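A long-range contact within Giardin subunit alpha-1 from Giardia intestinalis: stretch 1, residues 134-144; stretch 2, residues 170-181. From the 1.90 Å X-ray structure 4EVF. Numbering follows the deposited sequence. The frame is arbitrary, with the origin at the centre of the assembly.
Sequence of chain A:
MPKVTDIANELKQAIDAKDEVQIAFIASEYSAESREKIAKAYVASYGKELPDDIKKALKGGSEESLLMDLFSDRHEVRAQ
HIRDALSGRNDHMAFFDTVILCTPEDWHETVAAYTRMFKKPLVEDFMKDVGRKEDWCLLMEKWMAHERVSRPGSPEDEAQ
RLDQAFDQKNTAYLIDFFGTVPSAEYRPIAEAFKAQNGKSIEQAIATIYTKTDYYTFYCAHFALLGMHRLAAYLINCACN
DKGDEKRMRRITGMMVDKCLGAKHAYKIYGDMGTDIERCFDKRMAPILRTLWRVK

Stretch 1, residues 134-144: EDWCLLMEKWM
Stretch 2 (170-181) NTAYLIDFFGTV

Two helices of Giardin subunit alpha-1, 135-144 and the one beginning at Thr171, pack side by side and run in the same general direction, their N-to-C axes at 32° (signed crossing angle -32°) and 8.5 Å apart at closest approach. Register is set by two pairs one helical turn apart: Leu139 CA lies 5.3 Å from Ile175 CA, and Trp143 CA 5.0 Å from Gly179 CA. Helical phi/psi values (near -65/-40) hold through most of both segments, with i to i+4 bonds such as Trp143 N to Leu139 O (2.8 Å) and Gly179 N to Ile175 O (2.9 Å). Thr180 departs from them at -131/-10, and Val181 is extended at -70/135.

Both helices start from a cap residue. Glu134 (-135/155) occupies one N-cap position; its side chain (chi1 m, chi2 t) instead accepts from the indole, Trp136 NE1 to Glu134 OE1 2.8 Å, with Trp136 at chi1 p. Asn170 (-78/75, chi1 t) caps the second helix, its OD1 accepting from Tyr173 N at 3.2 Å. Farther along the second stretch, Thr180 (chi1 p) donates from OG1 to Asp176 O at 2.6 Å.

The contact buries 493 Å², both sides summed, and packing dominates it. Ile175 (m, t) is a knob set among Asp135, Leu138, Leu139 and Lys142: its CD1 approaches Leu138 CD1 (Leu138 m, t) at 3.7 Å and Asp135 OD2 at 3.6 Å. Lys142 is the reciprocal knob, lying among Ile175, Asp176, Gly179 and Thr180. Its chain (chi1 t, chi2 126°, chi3 p, chi4 t) lays methylenes along the second helix, with CG 3.8 Å from Gly179 O, CD 4.0 Å from Thr180 CG2 and CE 3.9 Å from Ile175 CG2. Gly179 makes this fit possible: a CB there would point toward the first helix and sit 2.8 Å from Lys142 CG, a clash. Leu139 (t, p) starts sideways but brings CD1 to 3.4 Å from Gly179 N and 3.8 Å from Phe178 CB. Phe178 (m, chi2 -84°) points its CB toward the first helix while its ring leads away. Trp143 (t, chi2 -88°) places CZ3 3.4 Å from Phe178 O, an oblique approach to the ring.

No direct hydrogen bond joins the helices. Asp135 (m) brings OD1 to 3.1 Å from Thr171 CB, but Asp135 OD1 and Thr171 OG1 (chi1 p), 3.5 Å apart, are poorly angled for a bond; OD1 is satisfied elsewhere in the structure. Lys142 NZ and Asp176 OD1 (Asp176 t) stand 4.1 Å apart, opposite charges beyond salt-bridge range.

Water supplies the polar links. Water 1 lies between two carbonyls, 2.6 Å from Lys142 O and 2.8 Å from Gly179 O, at the close backbone approach. Water 2 donates to Ala172 O at 2.5 Å and accepts a weak bond from Lys142 NZ at 3.5 Å, giving the ammonium a solvent-mediated tie to the second helix.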

ATOM      1  N   GLU A 134       2.424 -13.265 -18.653  1.00 23.23           N
ATOM      2  CA  GLU A 134       3.617 -12.545 -18.215  1.00 22.09           C
ATOM      3  C   GLU A 134       3.980 -12.918 -16.782  1.00 21.24           C
ATOM      4  O   GLU A 134       3.129 -13.319 -15.983  1.00 18.43           O
ATOM      5  CB  GLU A 134       3.414 -11.029 -18.305  1.00 25.33           C
ATOM      6  CG  GLU A 134       3.538 -10.441 -19.709  1.00 27.01           C
ATOM      7  CD  GLU A 134       3.646  -8.921 -19.688  1.00 32.43           C
ATOM      8  OE1 GLU A 134       2.611  -8.247 -19.476  1.00 27.78           O
ATOM      9  OE2 GLU A 134       4.771  -8.403 -19.883  1.00 29.31           O
ATOM     10  N   ASP A 135       5.251 -12.770 -16.448  1.00 19.93           N
ATOM     11  CA  ASP A 135       5.702 -13.183 -15.125  1.00 21.92           C
ATOM     12  C   ASP A 135       5.105 -12.348 -13.995  1.00 20.84           C
ATOM     13  O   ASP A 135       4.922 -12.854 -12.894  1.00 18.17           O
ATOM     14  CB  ASP A 135       7.224 -13.207 -15.056  1.00 17.09           C
ATOM     15  CG  ASP A 135       7.816 -14.389 -15.803  1.00 22.54           C
ATOM     16  OD1 ASP A 135       9.058 -14.494 -15.871  1.00 19.85           O
ATOM     17  OD2 ASP A 135       7.034 -15.221 -16.307  1.00 20.13           O
ATOM     18  N   TRP A 136       4.791 -11.077 -14.257  1.00 21.06           N
ATOM     19  CA  TRP A 136       4.166 -10.260 -13.217  1.00 20.60           C
ATOM     20  C   TRP A 136       2.785 -10.796 -12.828  1.00 20.72           C
ATOM     21  O   TRP A 136       2.416 -10.784 -11.652  1.00 17.99           O
ATOM     22  CB  TRP A 136       4.118  -8.768 -13.601  1.00 18.90           C
ATOM     23  CG  TRP A 136       3.144  -8.412 -14.687  1.00 20.10           C
ATOM     24  CD1 TRP A 136       3.412  -8.270 -16.020  1.00 22.55           C
ATOM     25  CD2 TRP A 136       1.751  -8.122 -14.527  1.00 21.40           C
ATOM     26  NE1 TRP A 136       2.268  -7.926 -16.699  1.00 23.83           N
ATOM     27  CE2 TRP A 136       1.235  -7.824 -15.802  1.00 23.29           C
ATOM     28  CE3 TRP A 136       0.888  -8.084 -13.425  1.00 23.39           C
ATOM     29  CZ2 TRP A 136      -0.103  -7.507 -16.008  1.00 22.74           C
ATOM     30  CZ3 TRP A 136      -0.437  -7.763 -13.635  1.00 23.13           C
ATOM     31  CH2 TRP A 136      -0.921  -7.481 -14.915  1.00 22.25           C
ATOM     32  N   CYS A 137       2.032 -11.284 -13.812  1.00 19.69           N
ATOM     33  CA  CYS A 137       0.725 -11.883 -13.545  1.00 20.22           C
ATOM     34  C   CYS A 137       0.878 -13.092 -12.637  1.00 18.55           C
ATOM     35  O   CYS A 137       0.130 -13.247 -11.673  1.00 19.65           O
ATOM     36  CB  CYS A 137       0.053 -12.335 -14.840  1.00 20.67           C
ATOM     37  SG  CYS A 137       0.236 -11.181 -16.219  1.00 22.14           S
ATOM     38  N   LEU A 138       1.843 -13.950 -12.968  1.00 17.08           N
ATOM     39  CA  LEU A 138       2.050 -15.192 -12.230  1.00 19.95           C
ATOM     40  C   LEU A 138       2.483 -14.918 -10.787  1.00 17.97           C
ATOM     41  O   LEU A 138       2.037 -15.598  -9.855  1.00 21.64           O
ATOM     42  CB  LEU A 138       3.088 -16.064 -12.943  1.00 21.09           C
ATOM     43  CG  LEU A 138       2.747 -16.582 -14.347  1.00 21.09           C
ATOM     44  CD1 LEU A 138       3.912 -17.352 -14.925  1.00 24.27           C
ATOM     45  CD2 LEU A 138       1.502 -17.458 -14.302  1.00 24.41           C
ATOM     46  N   LEU A 139       3.356 -13.933 -10.601  1.00 18.68           N
ATOM     47  CA  LEU A 139       3.759 -13.539  -9.250  1.00 20.28           C
ATOM     48  C   LEU A 139       2.590 -12.974  -8.461  1.00 19.72           C
ATOM     49  O   LEU A 139       2.444 -13.282  -7.278  1.00 21.48           O
ATOM     50  CB  LEU A 139       4.936 -12.555  -9.264  1.00 17.18           C
ATOM     51  CG  LEU A 139       5.478 -12.105  -7.896  1.00 17.26           C
ATOM     52  CD1 LEU A 139       5.937 -13.269  -7.020  1.00 16.79           C
ATOM     53  CD2 LEU A 139       6.632 -11.119  -8.099  1.00 16.91           C
ATOM     54  N   MET A 140       1.755 -12.150  -9.096  1.00 18.36           N
ATOM     55  CA  MET A 140       0.620 -11.561  -8.377  1.00 21.78           C
ATOM     56  C   MET A 140      -0.396 -12.616  -7.949  1.00 19.08           C
ATOM     57  O   MET A 140      -0.962 -12.540  -6.853  1.00 19.75           O
ATOM     58  CB  MET A 140      -0.060 -10.443  -9.178  1.00 16.44           C
ATOM     59  CG  MET A 140       0.726  -9.132  -9.131  1.00 19.89           C
ATOM     60  SD  MET A 140      -0.207  -7.743  -9.815  1.00 24.03           S
ATOM     61  CE  MET A 140       1.084  -6.491  -9.916  1.00 16.26           C
ATOM     62  N   GLU A 141      -0.604 -13.607  -8.802  1.00 20.63           N
ATOM     63  CA  GLU A 141      -1.490 -14.721  -8.462  1.00 24.48           C
ATOM     64  C   GLU A 141      -1.003 -15.441  -7.204  1.00 23.68           C
ATOM     65  O   GLU A 141      -1.776 -15.713  -6.285  1.00 23.66           O
ATOM     66  CB  GLU A 141      -1.565 -15.720  -9.614  1.00 24.34           C
ATOM     67  CG  GLU A 141      -2.530 -16.857  -9.344  1.00 28.07           C
ATOM     68  CD  GLU A 141      -2.665 -17.797 -10.515  1.00 28.69           C
ATOM     69  OE1 GLU A 141      -1.713 -17.908 -11.313  1.00 28.91           O
ATOM     70  OE2 GLU A 141      -3.732 -18.427 -10.635  1.00 32.79           O
ATOM     71  N   LYS A 142       0.285 -15.751  -7.173  1.00 19.50           N
ATOM     72  CA  LYS A 142       0.865 -16.465  -6.037  1.00 25.33           C
ATOM     73  C   LYS A 142       0.946 -15.566  -4.799  1.00 24.26           C
ATOM     74  O   LYS A 142       0.780 -16.015  -3.670  1.00 24.47           O
ATOM     75  CB  LYS A 142       2.247 -16.988  -6.415  1.00 24.85           C
ATOM     76  CG  LYS A 142       2.875 -17.910  -5.388  1.00 30.74           C
ATOM     77  CD  LYS A 142       3.280 -19.224  -6.029  1.00 30.71           C
ATOM     78  CE  LYS A 142       4.092 -18.979  -7.278  1.00 25.96           C
ATOM     79  NZ  LYS A 142       4.344 -20.251  -8.007  1.00 29.25           N
ATOM     80  N   TRP A 143       1.192 -14.281  -5.022  1.00 20.60           N
ATOM     81  CA  TRP A 143       1.202 -13.311  -3.936  1.00 19.75           C
ATOM     82  C   TRP A 143      -0.139 -13.269  -3.213  1.00 20.74           C
ATOM     83  O   TRP A 143      -0.193 -13.272  -1.977  1.00 18.01           O
ATOM     84  CB  TRP A 143       1.523 -11.921  -4.472  1.00 19.84           C
ATOM     85  CG  TRP A 143       1.908 -10.955  -3.412  1.00 17.12           C
ATOM     86  CD1 TRP A 143       1.076 -10.164  -2.672  1.00 16.19           C
ATOM     87  CD2 TRP A 143       3.236 -10.660  -2.981  1.00 13.13           C
ATOM     88  NE1 TRP A 143       1.811  -9.397  -1.799  1.00 16.94           N
ATOM     89  CE2 TRP A 143       3.142  -9.682  -1.973  1.00 17.62           C
ATOM     90  CE3 TRP A 143       4.500 -11.139  -3.342  1.00 18.53           C
ATOM     91  CZ2 TRP A 143       4.272  -9.164  -1.322  1.00 15.01           C
ATOM     92  CZ3 TRP A 143       5.617 -10.623  -2.703  1.00 15.64           C
ATOM     93  CH2 TRP A 143       5.495  -9.647  -1.705  1.00 16.21           C
ATOM     94  N   MET A 144      -1.218 -13.224  -3.984  1.00 17.60           N
ATOM     95  CA  MET A 144      -2.565 -13.130  -3.416  1.00 20.17           C
ATOM     96  C   MET A 144      -2.914 -14.330  -2.533  1.00 21.87           C
ATOM     97  O   MET A 144      -3.746 -14.218  -1.624  1.00 23.62           O
ATOM     98  CB  MET A 144      -3.609 -12.940  -4.527  1.00 23.86           C
ATOM     99  CG  MET A 144      -3.567 -11.539  -5.147  1.00 18.45           C
ATOM    100  SD  MET A 144      -4.645 -11.233  -6.550  1.00 26.49           S
ATOM    101  CE  MET A 144      -6.284 -11.477  -5.896  1.00 34.38           C
ATOM    102  N   ASN A 170      15.936 -18.734 -14.812  1.00 25.13           N
ATOM    103  CA  ASN A 170      14.931 -19.663 -14.325  1.00 26.91           C
ATOM    104  C   ASN A 170      13.792 -18.879 -13.655  1.00 25.50           C
ATOM    105  O   ASN A 170      13.684 -18.839 -12.429  1.00 25.38           O
ATOM    106  CB  ASN A 170      15.554 -20.669 -13.350  1.00 25.59           C
ATOM    107  CG  ASN A 170      14.541 -21.676 -12.827  1.00 23.69           C
ATOM    108  OD1 ASN A 170      13.365 -21.624 -13.179  1.00 26.85           O
ATOM    109  ND2 ASN A 170      14.997 -22.605 -11.996  1.00 26.41           N
ATOM    110  N   THR A 171      12.960 -18.243 -14.476  1.00 22.24           N
ATOM    111  CA  THR A 171      11.884 -17.393 -13.986  1.00 21.63           C
ATOM    112  C   THR A 171      10.856 -18.172 -13.167  1.00 20.65           C
ATOM    113  O   THR A 171      10.172 -17.595 -12.333  1.00 23.00           O
ATOM    114  CB  THR A 171      11.177 -16.647 -15.140  1.00 22.75           C
ATOM    115  OG1 THR A 171      10.602 -17.595 -16.041  1.00 22.84           O
ATOM    116  CG2 THR A 171      12.178 -15.773 -15.897  1.00 20.79           C
ATOM    117  N   ALA A 172      10.748 -19.477 -13.385  1.00 20.75           N
ATOM    118  CA  ALA A 172       9.829 -20.271 -12.565  1.00 24.12           C
ATOM    119  C   ALA A 172      10.274 -20.257 -11.100  1.00 19.99           C
ATOM    120  O   ALA A 172       9.447 -20.115 -10.189  1.00 22.37           O
ATOM    121  CB  ALA A 172       9.712 -21.710 -13.093  1.00 22.73           C
ATOM    122  N   TYR A 173      11.577 -20.387 -10.873  1.00 21.15           N
ATOM    123  CA  TYR A 173      12.129 -20.361  -9.510  1.00 22.48           C
ATOM    124  C   TYR A 173      11.924 -18.978  -8.893  1.00 21.24           C
ATOM    125  O   TYR A 173      11.647 -18.841  -7.695  1.00 22.16           O
ATOM    126  CB  TYR A 173      13.622 -20.697  -9.549  1.00 22.54           C
ATOM    127  CG  TYR A 173      14.293 -20.850  -8.199  1.00 27.09           C
ATOM    128  CD1 TYR A 173      14.542 -22.109  -7.669  1.00 23.23           C
ATOM    129  CD2 TYR A 173      14.698 -19.737  -7.466  1.00 23.97           C
ATOM    130  CE1 TYR A 173      15.153 -22.261  -6.448  1.00 26.40           C
ATOM    131  CE2 TYR A 173      15.311 -19.875  -6.233  1.00 25.99           C
ATOM    132  CZ  TYR A 173      15.533 -21.149  -5.729  1.00 28.24           C
ATOM    133  OH  TYR A 173      16.142 -21.314  -4.512  1.00 25.91           O
ATOM    134  N   LEU A 174      12.075 -17.952  -9.724  1.00 18.89           N
ATOM    135  CA  LEU A 174      11.924 -16.571  -9.286  1.00 15.10           C
ATOM    136  C   LEU A 174      10.503 -16.273  -8.812  1.00 17.47           C
ATOM    137  O   LEU A 174      10.305 -15.647  -7.765  1.00 18.21           O
ATOM    138  CB  LEU A 174      12.313 -15.638 -10.418  1.00 22.13           C
ATOM    139  CG  LEU A 174      13.739 -15.091 -10.479  1.00 20.84           C
ATOM    140  CD1 LEU A 174      14.773 -15.917  -9.753  1.00 22.94           C
ATOM    141  CD2 LEU A 174      14.137 -14.808 -11.947  1.00 25.18           C
ATOM    142  N   ILE A 175       9.519 -16.725  -9.584  1.00 18.31           N
ATOM    143  CA  ILE A 175       8.119 -16.466  -9.278  1.00 19.41           C
ATOM    144  C   ILE A 175       7.737 -17.168  -7.975  1.00 22.06           C
ATOM    145  O   ILE A 175       7.080 -16.596  -7.107  1.00 19.51           O
ATOM    146  CB  ILE A 175       7.211 -16.919 -10.437  1.00 19.95           C
ATOM    147  CG1 ILE A 175       7.452 -16.040 -11.672  1.00 19.14           C
ATOM    148  CG2 ILE A 175       5.754 -16.860 -10.043  1.00 23.59           C
ATOM    149  CD1 ILE A 175       6.944 -16.652 -12.968  1.00 24.54           C
ATOM    150  N   ASP A 176       8.164 -18.414  -7.847  1.00 21.18           N
ATOM    151  CA  ASP A 176       7.887 -19.190  -6.649  1.00 24.07           C
ATOM    152  C   ASP A 176       8.632 -18.608  -5.450  1.00 21.23           C
ATOM    153  O   ASP A 176       8.082 -18.518  -4.367  1.00 18.24           O
ATOM    154  CB  ASP A 176       8.288 -20.649  -6.863  1.00 23.46           C
ATOM    155  CG  ASP A 176       8.094 -21.481  -5.624  1.00 26.14           C
ATOM    156  OD1 ASP A 176       6.950 -21.926  -5.398  1.00 30.05           O
ATOM    157  OD2 ASP A 176       9.077 -21.675  -4.873  1.00 30.75           O
ATOM    158  N   PHE A 177       9.885 -18.203  -5.643  1.00 18.43           N
ATOM    159  CA  PHE A 177      10.651 -17.645  -4.536  1.00 20.47           C
ATOM    160  C   PHE A 177      10.036 -16.361  -3.979  1.00 20.86           C
ATOM    161  O   PHE A 177       9.741 -16.264  -2.794  1.00 16.26           O
ATOM    162  CB  PHE A 177      12.108 -17.377  -4.930  1.00 19.61           C
ATOM    163  CG  PHE A 177      12.897 -16.700  -3.849  1.00 19.70           C
ATOM    164  CD1 PHE A 177      12.960 -15.314  -3.784  1.00 18.69           C
ATOM    165  CD2 PHE A 177      13.542 -17.447  -2.872  1.00 17.57           C
ATOM    166  CE1 PHE A 177      13.672 -14.691  -2.776  1.00 21.44           C
ATOM    167  CE2 PHE A 177      14.262 -16.832  -1.885  1.00 17.74           C
ATOM    168  CZ  PHE A 177      14.326 -15.456  -1.820  1.00 17.79           C
ATOM    169  N   PHE A 178       9.855 -15.363  -4.837  1.00 20.39           N
ATOM    170  CA  PHE A 178       9.279 -14.105  -4.381  1.00 19.95           C
ATOM    171  C   PHE A 178       7.826 -14.270  -3.913  1.00 17.17           C
ATOM    172  O   PHE A 178       7.380 -13.567  -3.009  1.00 16.07           O
ATOM    173  CB  PHE A 178       9.437 -13.016  -5.451  1.00 16.50           C
ATOM    174  CG  PHE A 178      10.840 -12.499  -5.555  1.00 16.02           C
ATOM    175  CD1 PHE A 178      11.278 -11.501  -4.703  1.00 18.76           C
ATOM    176  CD2 PHE A 178      11.731 -13.035  -6.471  1.00 15.75           C
ATOM    177  CE1 PHE A 178      12.579 -11.030  -4.770  1.00 20.09           C
ATOM    178  CE2 PHE A 178      13.026 -12.584  -6.538  1.00 17.89           C
ATOM    179  CZ  PHE A 178      13.454 -11.571  -5.692  1.00 20.81           C
ATOM    180  N   GLY A 179       7.106 -15.222  -4.501  1.00 18.65           N
ATOM    181  CA  GLY A 179       5.727 -15.463  -4.115  1.00 17.05           C
ATOM    182  C   GLY A 179       5.494 -16.248  -2.828  1.00 21.23           C
ATOM    183  O   GLY A 179       4.381 -16.216  -2.284  1.00 21.40           O
ATOM    184  N   THR A 180       6.520 -16.943  -2.323  1.00 20.72           N
ATOM    185  CA  THR A 180       6.332 -17.811  -1.149  1.00 22.46           C
ATOM    186  C   THR A 180       7.350 -17.650  -0.012  1.00 24.12           C
ATOM    187  O   THR A 180       7.182 -18.233   1.069  1.00 21.74           O
ATOM    188  CB  THR A 180       6.296 -19.323  -1.541  1.00 24.43           C
ATOM    189  OG1 THR A 180       7.563 -19.720  -2.076  1.00 19.04           O
ATOM    190  CG2 THR A 180       5.197 -19.613  -2.568  1.00 25.34           C
ATOM    191  N   VAL A 181       8.417 -16.898  -0.243  1.00 17.53           N
ATOM    192  CA  VAL A 181       9.415 -16.720   0.803  1.00 21.20           C
ATOM    193  C   VAL A 181       8.839 -15.859   1.924  1.00 20.73           C
ATOM    194  O   VAL A 181       8.186 -14.852   1.662  1.00 21.55           O
ATOM    195  CB  VAL A 181      10.731 -16.098   0.274  1.00 19.71           C
ATOM    196  CG1 VAL A 181      10.526 -14.638  -0.090  1.00 16.61           C
ATOM    197  CG2 VAL A 181      11.828 -16.226   1.315  1.00 20.11           C
TER
HETATM  198  O   HOH W   1       1.795 -16.854  -1.461  1.00 25.46           O
HETATM  199  O   HOH W   2       7.015 -20.767 -10.169  1.00 28.37           O